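Local coordinates for putative prephenate dehydratase (Streptococcus mutans, PDB 4LUB), which probably catalyses the decarboxylating dehydration of prephenate to phenylpyruvate, a step in the biosynthesis of L-phenylalanine, at residues A6-G9 and F14-N17; H16-H21 and A78-P83; L29-I34 and I38-S43. All coordinates share one frame; numbering follows the deposited sequence.

The three contacts tie helices 14-22 and 34-42 to the sheet of the dehydratase region. Contact 1 sets helix 14-22 on strand 4-8, and contact 2 sets the same helix on strand 75-83; they share H16 and N17, their centres lie about 8 Å apart, and F14 CD1 of contact 1 meets L82 CD2 of contact 2 at 3.7 Å. Contact 3 is built on strand 27-31, the parallel neighbour of strand 4-8, where Y7 O is 2.9 Å from F31 N. Y7 faces helix 14-22 while its neighbour A6 packs on F31 and A40, so the two helices lie on opposite faces of the sheet. Contacts 2 and 3 do not touch, their centres about 16 Å apart.

Contact 1 of 3, residues A6-G9 and F14-N17; sequences AYLG and FTHN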
loop_
_atom_site.group_PDB
_atom_site.type_symbol
_atom_site.label_atom_id
_atom_site.label_comp_id
_atom_site.label_asym_id
_atom_site.label_seq_id
_atom_site.Cartn_x
_atom_site.Cartn_y
_atom_site.Cartn_z
ATOM N N ALA B 6 22.257 9.220 -12.913
ATOM C CA ALA B 6 22.010 7.788 -12.790
ATOM C C ALA B 6 20.557 7.453 -13.100
ATOM O O ALA B 6 19.644 8.183 -12.700
ATOM C CB ALA B 6 22.361 7.308 -11.393
ATOM N N TYR B 7 20.344 6.341 -13.794
ATOM C CA TYR B 7 18.995 5.879 -14.094
ATOM C C TYR B 7 18.952 4.363 -13.999
ATOM O O TYR B 7 19.994 3.708 -13.986
ATOM C CB TYR B 7 18.527 6.350 -15.479
ATOM C CG TYR B 7 19.311 5.785 -16.651
ATOM C CD1 TYR B 7 20.445 6.427 -17.126
ATOM C CD2 TYR B 7 18.913 4.611 -17.277
ATOM C CE1 TYR B 7 21.168 5.919 -18.197
ATOM C CE2 TYR B 7 19.629 4.089 -18.350
ATOM C CZ TYR B 7 20.756 4.749 -18.805
ATOM O OH TYR B 7 21.471 4.248 -19.866
ATOM N N LEU B 8 17.748 3.812 -13.906
ATOM C CA LEU B 8 17.586 2.373 -13.853
ATOM C C LEU B 8 17.818 1.802 -15.247
ATOM O O LEU B 8 17.065 2.082 -16.186
ATOM C CB LEU B 8 16.194 2.010 -13.323
ATOM C CG LEU B 8 15.801 0.531 -13.351
ATOM C CD1 LEU B 8 16.703 -0.271 -12.433
ATOM C CD2 LEU B 8 14.354 0.360 -12.930
ATOM N N GLY B 9 18.875 1.008 -15.372
ATOM C CA GLY B 9 19.269 0.438 -16.643
ATOM C C GLY B 9 18.372 -0.725 -17.011
ATOM O O GLY B 9 17.452 -1.056 -16.264
ATOM N N PHE B 14 12.566 2.263 -20.080
ATOM C CA PHE B 14 11.615 3.333 -19.799
ATOM C C PHE B 14 12.264 4.425 -18.955
ATOM O O PHE B 14 12.104 5.613 -19.241
ATOM C CB PHE B 14 10.370 2.782 -19.092
ATOM C CG PHE B 14 9.575 1.817 -19.925
ATOM C CD1 PHE B 14 8.932 2.241 -21.077
ATOM C CD2 PHE B 14 9.455 0.492 -19.548
ATOM C CE1 PHE B 14 8.195 1.354 -21.842
ATOM C CE2 PHE B 14 8.720 -0.401 -20.309
ATOM C CZ PHE B 14 8.088 0.032 -21.457
ATOM N N THR B 15 13.002 4.019 -17.924
ATOM C CA THR B 15 13.662 4.973 -17.035
ATOM C C THR B 15 14.739 5.760 -17.769
ATOM O O THR B 15 14.927 6.954 -17.526
ATOM C CB THR B 15 14.274 4.262 -15.804
ATOM O OG1 THR B 15 13.306 3.371 -15.231
ATOM C CG2 THR B 15 14.673 5.276 -14.756
ATOM N N HIS B 16 15.428 5.087 -18.687
ATOM C CA HIS B 16 16.364 5.752 -19.592
ATOM C C HIS B 16 15.678 6.849 -20.391
ATOM O O HIS B 16 16.160 7.984 -20.454
ATOM C CB HIS B 16 17.010 4.744 -20.545
ATOM C CG HIS B 16 18.184 5.292 -21.289
ATOM N ND1 HIS B 16 18.828 4.591 -22.286
ATOM C CD2 HIS B 16 18.821 6.482 -21.195
ATOM C CE1 HIS B 16 19.815 5.321 -22.767
ATOM N NE2 HIS B 16 19.834 6.475 -22.123
ATOM N N ASN B 17 14.564 6.496 -21.021
ATOM C CA ASN B 17 13.760 7.464 -21.757
ATOM C C ASN B 17 13.360 8.661 -20.896
ATOM O O ASN B 17 13.406 9.804 -21.346
ATOM C CB ASN B 17 12.509 6.783 -22.321
ATOM C CG ASN B 17 11.799 7.628 -23.358
ATOM O OD1 ASN B 17 12.376 8.561 -23.923
ATOM N ND2 ASN B 17 10.534 7.308 -23.615
#
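Y7 and H16 lay their rings over one another in an offset stack, with centroids 4.3 Å apart and planes only 9° from parallel. The overlap is uneven. The phenol oxygen of Y7 hangs above the middle of the imidazole, 3.5 Å from H16 CE1, whereas H16 CD2 lies over the rim of the tyrosine face, 3.5 Å from Y7 CZ. One ring carbon, Y7 CE2, also comes within 3.5 Å of H16 CB, so the tyrosine packs on the base of the histidine side chain too. Y7 has its CG between the backbone N and the carbonyl carbon (chi1 65°), which turns the phenol out of the strand toward the helix; H16, extended with chi1 -167°, reaches out to meet it. The rotation of the imidazole is restrained by a hydrogen bond between its ND1 and the backbone N of G12, in the preceding loop.

One residue earlier on the helix, T15 presses on L8. Its methyl CG2 approaches the backbone, 3.5 Å from L8 N, while its hydroxyl OG1 rests against L8 CB at 3.7 Å; the two side chains run across each other at a slant. I50, P52 and F175 also pack on T15, so the threonine is buried between the helix and the sheet. Polar linkage between the segments passes through the loop, where S13 OG is hydrogen-bonded to both L8 O and H16 N.

Here the first strand turns into the first helix of a beta-alpha-beta unit formed by strand 4-8, helix 14-22 and strand 27-31. The glycine- and serine-rich loop between them, followed by a helix start, is consistent with the periplasmic-binding-protein-like fold to which the prephenate dehydratase family belongs.

Contact 2 of 3, residues H16-H21 and A78-P83; sequences HNVALH and AEIILP
The backbone O of N17, a residue whose amide ND2 lies 3.9 Å from L82 CD1, accepts a short hydrogen bond of 2.6 Å from H21 ND1. The bond is bent, with 143° at the hydrogen, and the donor stands tilted from the carbonyl plane. It stays within the helix, where the imidazole takes the carbonyl that the backbone N-H of H21, bonded weakly to V18 O, does not use.

V18 fills the centre of the apolar seam. Its CG1, anti to the backbone N at chi1 175°, is directed at I80 and meets both I80 CB and the terminal methyl I80 CD1, the latter at 3.8 Å, as the two side chains run antiparallel alongside one another. The other branch is less close, with V18 CG2 4.2 Å from L82 CD2. L82 lies roughly perpendicular to the N17 side chain. F175 of strand 172-179, within the Thr-Arg-Phe sequence characteristic of prephenate dehydratases, packs on both V18 and L82.

The N-to-C directions of 16-21 and 78-83 differ by 131°, an obliquely antiparallel course. With methyl groups supplying most of the interface, they are held by dispersion and burial; the polar bond by N17 orders the helix itself.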
loop_
_atom_site.group_PDB
_atom_site.type_symbol
_atom_site.label_atom_id
_atom_site.label_comp_id
_atom_site.label_asym_id
_atom_site.label_seq_id
_atom_site.Cartn_x
_atom_site.Cartn_y
_atom_site.Cartn_z
ATOM N N HIS B 16 15.428 5.087 -18.687
ATOM C CA HIS B 16 16.364 5.752 -19.592
ATOM C C HIS B 16 15.678 6.849 -20.391
ATOM O O HIS B 16 16.160 7.984 -20.454
ATOM C CB HIS B 16 17.010 4.744 -20.545
ATOM C CG HIS B 16 18.184 5.292 -21.289
ATOM N ND1 HIS B 16 18.828 4.591 -22.286
ATOM C CD2 HIS B 16 18.821 6.482 -21.195
ATOM C CE1 HIS B 16 19.815 5.321 -22.767
ATOM N NE2 HIS B 16 19.834 6.475 -22.123
ATOM N N ASN B 17 14.564 6.496 -21.021
ATOM C CA ASN B 17 13.760 7.464 -21.757
ATOM C C ASN B 17 13.360 8.661 -20.896
ATOM O O ASN B 17 13.406 9.804 -21.346
ATOM C CB ASN B 17 12.509 6.783 -22.321
ATOM C CG ASN B 17 11.799 7.628 -23.358
ATOM O OD1 ASN B 17 12.376 8.561 -23.923
ATOM N ND2 ASN B 17 10.534 7.308 -23.615
ATOM N N VAL B 18 13.008 8.400 -19.642
ATOM C CA VAL B 18 12.602 9.468 -18.731
ATOM C C VAL B 18 13.768 10.409 -18.417
ATOM O O VAL B 18 13.607 11.632 -18.397
ATOM C CB VAL B 18 12.019 8.892 -17.418
ATOM C CG1 VAL B 18 11.700 10.002 -16.425
ATOM C CG2 VAL B 18 10.775 8.057 -17.717
ATOM N N ALA B 19 14.946 9.833 -18.193
ATOM C CA ALA B 19 16.100 10.604 -17.758
ATOM C C ALA B 19 16.602 11.512 -18.883
ATOM O O ALA B 19 17.109 12.607 -18.632
ATOM C CB ALA B 19 17.212 9.668 -17.281
ATOM N N LEU B 20 16.433 11.057 -20.121
ATOM C CA LEU B 20 16.759 11.862 -21.306
ATOM C C LEU B 20 16.007 13.189 -21.373
ATOM O O LEU B 20 16.556 14.208 -21.786
ATOM C CB LEU B 20 16.449 11.076 -22.584
ATOM C CG LEU B 20 17.379 9.954 -23.041
ATOM C CD1 LEU B 20 16.618 8.932 -23.873
ATOM C CD2 LEU B 20 18.514 10.559 -23.855
ATOM N N HIS B 21 14.739 13.165 -20.976
ATOM C CA HIS B 21 13.886 14.339 -21.088
ATOM C C HIS B 21 14.183 15.346 -19.979
ATOM O O HIS B 21 14.133 16.561 -20.194
ATOM C CB HIS B 21 12.423 13.908 -21.046
ATOM C CG HIS B 21 11.986 13.174 -22.276
ATOM N ND1 HIS B 21 12.461 11.918 -22.589
ATOM C CD2 HIS B 21 11.143 13.517 -23.279
ATOM C CE1 HIS B 21 11.918 11.512 -23.722
ATOM N NE2 HIS B 21 11.114 12.465 -24.162
ATOM N N ALA B 78 11.590 16.325 -8.874
ATOM C CA ALA B 78 10.724 16.416 -10.042
ATOM C C ALA B 78 10.079 15.060 -10.300
ATOM O O ALA B 78 10.692 14.017 -10.049
ATOM C CB ALA B 78 11.506 16.876 -11.269
ATOM N N GLU B 79 8.851 15.077 -10.811
ATOM C CA GLU B 79 8.173 13.855 -11.230
ATOM C C GLU B 79 7.816 13.876 -12.718
ATOM O O GLU B 79 7.267 14.857 -13.206
ATOM C CB GLU B 79 6.902 13.650 -10.406
ATOM C CG GLU B 79 6.172 12.350 -10.696
ATOM C CD GLU B 79 4.919 12.214 -9.859
ATOM O OE1 GLU B 79 5.051 12.195 -8.623
ATOM O OE2 GLU B 79 3.821 12.050 -10.423
ATOM N N ILE B 80 8.134 12.796 -13.430
ATOM C CA ILE B 80 7.726 12.646 -14.830
ATOM C C ILE B 80 6.851 11.411 -14.981
ATOM O O ILE B 80 7.230 10.315 -14.570
ATOM C CB ILE B 80 8.935 12.562 -15.794
ATOM C CG1 ILE B 80 9.715 13.877 -15.765
ATOM C CG2 ILE B 80 8.465 12.301 -17.226
ATOM C CD1 ILE B 80 11.165 13.752 -16.203
ATOM N N ILE B 81 5.661 11.602 -15.534
ATOM C CA ILE B 81 4.762 10.492 -15.832
ATOM C C ILE B 81 4.881 9.997 -17.272
ATOM O O ILE B 81 4.753 10.768 -18.219
ATOM C CB ILE B 81 3.305 10.878 -15.542
ATOM C CG1 ILE B 81 3.159 11.250 -14.065
ATOM C CG2 ILE B 81 2.374 9.710 -15.846
ATOM C CD1 ILE B 81 1.753 11.690 -13.679
ATOM N N LEU B 82 5.145 8.702 -17.410
ATOM C CA LEU B 82 5.302 8.035 -18.705
ATOM C C LEU B 82 4.164 7.090 -19.053
ATOM O O LEU B 82 3.809 6.232 -18.253
ATOM C CB LEU B 82 6.610 7.234 -18.734
ATOM C CG LEU B 82 7.125 6.760 -20.100
ATOM C CD1 LEU B 82 7.713 7.884 -20.943
ATOM C CD2 LEU B 82 8.132 5.626 -19.925
ATOM N N PRO B 83 3.602 7.241 -20.263
ATOM C CA PRO B 83 2.725 6.208 -20.824
ATOM C C PRO B 83 3.502 4.930 -21.132
ATOM O O PRO B 83 4.616 4.998 -21.657
ATOM C CB PRO B 83 2.192 6.843 -22.114
ATOM C CG PRO B 83 3.103 8.000 -22.394
ATOM C CD PRO B 83 3.599 8.472 -21.071
#

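Contact 3 of 3, residues L29-I34 and I38-S43; sequences LPFENI and IKAYES
The F31 ring lies flat against the methyl group of A40, which sits over one face, 3.7 Å from the ring centroid and 21° off the normal. This CH-pi contact is displaced toward the outer end of the ring, where F31 CZ is 3.5 Å from A40 CB. With its CG anti to the carbonyl carbon (chi1 -69°), the phenylalanine brings its ring against helix 34-42 at A40. A6 of strand 4-8 touches both F31 and A40.

I34 and I38, one turn apart on the helix, are joined first by their backbones: I38 N donates to I34 O at 3.0 Å, almost straight at 172°. The two side chains run alongside each other in a common direction, with I34 CG2 3.8 Å from I38 CD1. I38 CG1 also passes 3.5 Å from I34 O. Helix 62-70 packs on this pair, through T64 against I34 and through Y67 and L68 against I38.

Strand 27-31 leads into helix 34-42 through N33, the N-cap, whose OD1 is hydrogen-bonded to E36 N; strand 48-55 follows and pairs parallel with strand 4-8, as in an alpha/beta sheet. The polar bonds define where the helix begins and hold its first turn, whereas between these segments the helix meets the strand through an aromatic face and a methyl, with A6 alongside, a weak, mainly dispersive contact that is only mildly directional.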
loop_
_atom_site.group_PDB
_atom_site.type_symbol
_atom_site.label_atom_id
_atom_site.label_comp_id
_atom_site.label_asym_id
_atom_site.label_seq_id
_atom_site.Cartn_x
_atom_site.Cartn_y
_atom_site.Cartn_z
ATOM N N LEU B 29 24.225 7.728 -16.768
ATOM C CA LEU B 29 24.872 6.467 -16.437
ATOM C C LEU B 29 23.885 5.456 -15.886
ATOM O O LEU B 29 23.151 5.750 -14.959
ATOM C CB LEU B 29 25.999 6.676 -15.419
ATOM C CG LEU B 29 26.865 7.930 -15.533
ATOM C CD1 LEU B 29 27.822 8.028 -14.356
ATOM C CD2 LEU B 29 27.626 7.958 -16.851
ATOM N N PRO B 30 23.873 4.251 -16.462
ATOM C CA PRO B 30 22.879 3.263 -16.040
ATOM C C PRO B 30 23.351 2.443 -14.839
ATOM O O PRO B 30 24.548 2.196 -14.670
ATOM C CB PRO B 30 22.744 2.376 -17.274
ATOM C CG PRO B 30 24.141 2.392 -17.839
ATOM C CD PRO B 30 24.577 3.822 -17.686
ATOM N N PHE B 31 22.412 2.033 -13.999
ATOM C CA PHE B 31 22.738 1.150 -12.888
ATOM C C PHE B 31 21.698 0.034 -12.859
ATOM O O PHE B 31 20.591 0.200 -13.390
ATOM C CB PHE B 31 22.784 1.930 -11.577
ATOM C CG PHE B 31 23.944 2.885 -11.488
ATOM C CD1 PHE B 31 23.859 4.152 -12.039
ATOM C CD2 PHE B 31 25.122 2.512 -10.863
ATOM C CE1 PHE B 31 24.927 5.031 -11.972
ATOM C CE2 PHE B 31 26.191 3.387 -10.787
ATOM C CZ PHE B 31 26.094 4.648 -11.343
ATOM N N GLU B 32 22.039 -1.080 -12.213
ATOM C CA GLU B 32 21.352 -2.354 -12.432
ATOM C C GLU B 32 20.017 -2.474 -11.711
ATOM O O GLU B 32 19.135 -3.220 -12.138
ATOM C CB GLU B 32 22.237 -3.520 -11.978
ATOM C CG GLU B 32 23.245 -3.147 -10.889
ATOM C CD GLU B 32 23.898 -4.342 -10.230
ATOM O OE1 GLU B 32 23.813 -5.466 -10.767
ATOM O OE2 GLU B 32 24.491 -4.164 -9.141
ATOM N N ASN B 33 19.860 -1.731 -10.624
ATOM C CA ASN B 33 18.629 -1.786 -9.853
ATOM C C ASN B 33 18.438 -0.479 -9.106
ATOM O O ASN B 33 19.377 0.310 -8.976
ATOM C CB ASN B 33 18.621 -2.985 -8.882
ATOM C CG ASN B 33 19.740 -2.929 -7.836
ATOM O OD1 ASN B 33 19.953 -1.914 -7.170
ATOM N ND2 ASN B 33 20.449 -4.039 -7.684
ATOM N N ILE B 34 17.218 -0.262 -8.621
ATOM C CA ILE B 34 16.826 1.004 -8.008
ATOM C C ILE B 34 17.751 1.375 -6.853
ATOM O O ILE B 34 18.207 2.507 -6.760
ATOM C CB ILE B 34 15.354 0.943 -7.536
ATOM C CG1 ILE B 34 14.424 0.918 -8.763
ATOM C CG2 ILE B 34 15.021 2.109 -6.609
ATOM C CD1 ILE B 34 13.080 0.260 -8.525
ATOM N N ILE B 38 20.082 4.869 -6.632
ATOM C CA ILE B 38 20.082 5.806 -5.511
ATOM C C ILE B 38 21.425 5.868 -4.775
ATOM O O ILE B 38 21.907 6.953 -4.452
ATOM C CB ILE B 38 18.951 5.482 -4.502
ATOM C CG1 ILE B 38 17.588 5.577 -5.198
ATOM C CG2 ILE B 38 18.981 6.470 -3.348
ATOM C CD1 ILE B 38 16.431 4.902 -4.444
ATOM N N LYS B 39 22.032 4.713 -4.525
ATOM C CA LYS B 39 23.381 4.661 -3.936
ATOM C C LYS B 39 24.431 5.429 -4.743
ATOM O O LYS B 39 25.341 6.031 -4.172
ATOM C CB LYS B 39 23.826 3.198 -3.755
ATOM C CG LYS B 39 23.118 2.501 -2.594
ATOM C CD LYS B 39 23.446 1.022 -2.489
ATOM C CE LYS B 39 24.939 0.771 -2.366
ATOM N NZ LYS B 39 25.242 -0.694 -2.362
ATOM N N ALA B 40 24.307 5.395 -6.067
ATOM C CA ALA B 40 25.172 6.175 -6.956
ATOM C C ALA B 40 25.170 7.668 -6.627
ATOM O O ALA B 40 26.197 8.340 -6.713
ATOM C CB ALA B 40 24.765 5.962 -8.406
ATOM N N TYR B 41 24.008 8.192 -6.254
ATOM C CA TYR B 41 23.928 9.589 -5.859
ATOM C C TYR B 41 24.605 9.772 -4.514
ATOM O O TYR B 41 25.350 10.728 -4.303
ATOM C CB TYR B 41 22.477 10.048 -5.750
ATOM C CG TYR B 41 22.336 11.424 -5.147
ATOM C CD1 TYR B 41 22.401 12.558 -5.942
ATOM C CD2 TYR B 41 22.183 11.592 -3.773
ATOM C CE1 TYR B 41 22.277 13.818 -5.396
ATOM C CE2 TYR B 41 22.060 12.845 -3.219
ATOM C CZ TYR B 41 22.107 13.957 -4.038
ATOM O OH TYR B 41 21.989 15.210 -3.486
ATOM N N GLU B 42 24.316 8.844 -3.607
ATOM C CA GLU B 42 24.812 8.891 -2.240
ATOM C C GLU B 42 26.341 8.895 -2.237
ATOM O O GLU B 42 26.974 9.537 -1.401
ATOM C CB GLU B 42 24.262 7.700 -1.445
ATOM C CG GLU B 42 22.799 7.846 -1.025
ATOM C CD GLU B 42 22.281 6.637 -0.270
ATOM O OE1 GLU B 42 22.441 5.510 -0.778
ATOM O OE2 GLU B 42 21.734 6.807 0.841
ATOM N N SER B 43 26.920 8.161 -3.184
ATOM C CA SER B 43 28.366 8.066 -3.341
ATOM C C SER B 43 28.985 9.222 -4.125
ATOM O O SER B 43 30.196 9.245 -4.339
ATOM C CB SER B 43 28.709 6.750 -4.033
ATOM O OG SER B 43 28.619 5.676 -3.120
#